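Local coordinates for protein 2-pyrone-4,6-dicarboxylic acid hydrolase, putative (Pseudomonas putida, PDB 2FFI) that probably acts as a 2-pyrone-4,6-dicarboxylate lactonase, a hydrolase of the amidohydrolase family built on a TIM-barrel fold, at residues A[40-45]-A[77-82]. Numbering follows the deposited sequence.
Sequences APLGDY and QTVPGQ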
loop_
_atom_site.group_PDB
_atom_site.type_symbol
_atom_site.label_atom_id
_atom_site.label_comp_id
_atom_site.label_asym_id
_atom_site.label_seq_id
_atom_site.Cartn_x
_atom_site.Cartn_y
_atom_site.Cartn_z
ATOM N N ALA A 40 -14.233 -11.151 -1.796
ATOM C CA ALA A 40 -13.742 -9.934 -2.451
ATOM C C ALA A 40 -13.194 -10.280 -3.830
ATOM O O ALA A 40 -12.021 -10.061 -4.119
ATOM C CB ALA A 40 -12.653 -9.280 -1.598
ATOM N N PRO A 41 -14.051 -10.817 -4.711
ATOM C CA PRO A 41 -13.616 -11.189 -6.060
ATOM C C PRO A 41 -13.134 -10.004 -6.907
ATOM O O PRO A 41 -13.479 -8.850 -6.648
ATOM C CB PRO A 41 -14.856 -11.864 -6.640
ATOM C CG PRO A 41 -15.968 -11.078 -6.037
ATOM C CD PRO A 41 -15.519 -10.913 -4.590
ATOM N N LEU A 42 -12.337 -10.302 -7.923
ATOM C CA LEU A 42 -11.803 -9.267 -8.785
ATOM C C LEU A 42 -12.968 -8.436 -9.334
ATOM O O LEU A 42 -12.945 -7.208 -9.302
ATOM C CB LEU A 42 -11.015 -9.899 -9.936
ATOM C CG LEU A 42 -9.642 -9.356 -10.320
ATOM C CD1 LEU A 42 -9.333 -9.859 -11.705
ATOM C CD2 LEU A 42 -9.608 -7.844 -10.298
ATOM N N GLY A 43 -13.992 -9.117 -9.821
ATOM C CA GLY A 43 -15.135 -8.418 -10.374
ATOM C C GLY A 43 -15.681 -7.323 -9.473
ATOM O O GLY A 43 -15.944 -6.196 -9.916
ATOM N N ASP A 44 -15.867 -7.632 -8.197
ATOM C CA ASP A 44 -16.409 -6.617 -7.313
ATOM C C ASP A 44 -15.504 -5.403 -7.253
ATOM O O ASP A 44 -15.966 -4.270 -7.381
ATOM C CB ASP A 44 -16.628 -7.172 -5.906
ATOM C CG ASP A 44 -17.751 -8.197 -5.844
ATOM O OD1 ASP A 44 -18.150 -8.551 -4.709
ATOM O OD2 ASP A 44 -18.225 -8.657 -6.914
ATOM N N TYR A 45 -14.213 -5.636 -7.055
ATOM C CA TYR A 45 -13.244 -4.550 -6.973
ATOM C C TYR A 45 -13.224 -3.720 -8.250
ATOM O O TYR A 45 -13.221 -2.491 -8.203
ATOM C CB TYR A 45 -11.856 -5.115 -6.725
ATOM C CG TYR A 45 -10.791 -4.058 -6.742
ATOM C CD1 TYR A 45 -10.868 -2.958 -5.896
ATOM C CD2 TYR A 45 -9.704 -4.153 -7.605
ATOM C CE1 TYR A 45 -9.881 -1.977 -5.913
ATOM C CE2 TYR A 45 -8.719 -3.186 -7.623
ATOM C CZ TYR A 45 -8.814 -2.109 -6.781
ATOM O OH TYR A 45 -7.842 -1.157 -6.792
ATOM N N GLN A 77 -3.385 -11.433 -14.468
ATOM C CA GLN A 77 -3.468 -11.897 -15.847
ATOM C C GLN A 77 -4.899 -11.755 -16.389
ATOM O O GLN A 77 -5.097 -11.564 -17.597
ATOM C CB GLN A 77 -3.031 -13.362 -15.927
ATOM C CG GLN A 77 -1.808 -13.700 -15.113
ATOM C CD GLN A 77 -1.581 -15.200 -15.005
ATOM O OE1 GLN A 77 -2.529 -15.991 -15.072
ATOM N NE2 GLN A 77 -0.320 -15.598 -14.824
ATOM N N THR A 78 -5.880 -11.856 -15.491
ATOM C CA THR A 78 -7.294 -11.750 -15.843
ATOM C C THR A 78 -7.596 -10.396 -16.487
ATOM O O THR A 78 -8.342 -10.304 -17.460
ATOM C CB THR A 78 -8.163 -11.963 -14.589
ATOM O OG1 THR A 78 -8.176 -13.358 -14.268
ATOM C CG2 THR A 78 -9.586 -11.498 -14.810
ATOM N N VAL A 79 -7.001 -9.347 -15.944
ATOM C CA VAL A 79 -7.178 -8.015 -16.487
ATOM C C VAL A 79 -5.789 -7.446 -16.703
ATOM O O VAL A 79 -5.282 -6.659 -15.892
ATOM C CB VAL A 79 -7.953 -7.106 -15.533
ATOM C CG1 VAL A 79 -9.426 -7.460 -15.568
ATOM C CG2 VAL A 79 -7.405 -7.252 -14.116
ATOM N N PRO A 80 -5.146 -7.850 -17.809
ATOM C CA PRO A 80 -3.795 -7.385 -18.145
ATOM C C PRO A 80 -3.654 -5.867 -18.319
ATOM O O PRO A 80 -4.490 -5.220 -18.945
ATOM C CB PRO A 80 -3.484 -8.163 -19.422
ATOM C CG PRO A 80 -4.844 -8.337 -20.050
ATOM C CD PRO A 80 -5.682 -8.731 -18.867
ATOM N N GLY A 81 -2.583 -5.317 -17.756
ATOM C CA GLY A 81 -2.334 -3.897 -17.864
ATOM C C GLY A 81 -3.095 -3.072 -16.853
ATOM O O GLY A 81 -2.557 -2.110 -16.304
ATOM N N GLN A 82 -4.338 -3.455 -16.582
ATOM C CA GLN A 82 -5.185 -2.713 -15.642
ATOM C C GLN A 82 -4.719 -2.703 -14.188
ATOM O O GLN A 82 -5.009 -1.767 -13.452
ATOM C CB GLN A 82 -6.631 -3.238 -15.719
ATOM C CG GLN A 82 -7.622 -2.472 -14.837
ATOM C CD GLN A 82 -9.077 -2.617 -15.286
ATOM O OE1 GLN A 82 -9.535 -3.723 -15.594
ATOM N NE2 GLN A 82 -9.816 -1.498 -15.303
#
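Leu42, in the first turn of helix 42-51, meets Thr78 and Val79 at the C-terminal end of helix 70-78 in a small, purely apolar contact that buries 104 Å² in all. One methyl does the touching on the leucine side: Leu42 CD1 lies 3.5 Å from Thr78 CG2, the two side chains meeting tip to tip, and 4.0 Å from Val79 CG2. The threonine methyl stands anti to its own backbone N, while OG1 sits beside that N (chi1 -75°) and hydrogen-bonds back to the carbonyl O of Ser74, one turn earlier. Its hydroxyl is thereby satisfied within its own helix, and its methyl faces Leu42.

The tight side is at Leu42, which is buried and also packs on Ala75 and Leu83; Val79 adds to this side by resting on Leu46. Thr78 closes the rim from the exposed side, its methyl inward. No hydrogen bond crosses between the segments, whose nearest CA atoms, those of Leu42 and Thr78, are 8.7 Å apart. Val79 is the residue at which the chain leaves helical geometry, so the contact straddles a helix end. Packing thus joins two outer helices of the barrel: Pro41, at the N-cap of helix 42-51, touches Tyr71 of helix 70-78, and beyond Val79 the chain runs on to Gln82, where NE2 hydrogen-bonds to Ser55 O, O to His56 ND1, and the backbone to Gly57, beside and on strand 56-57.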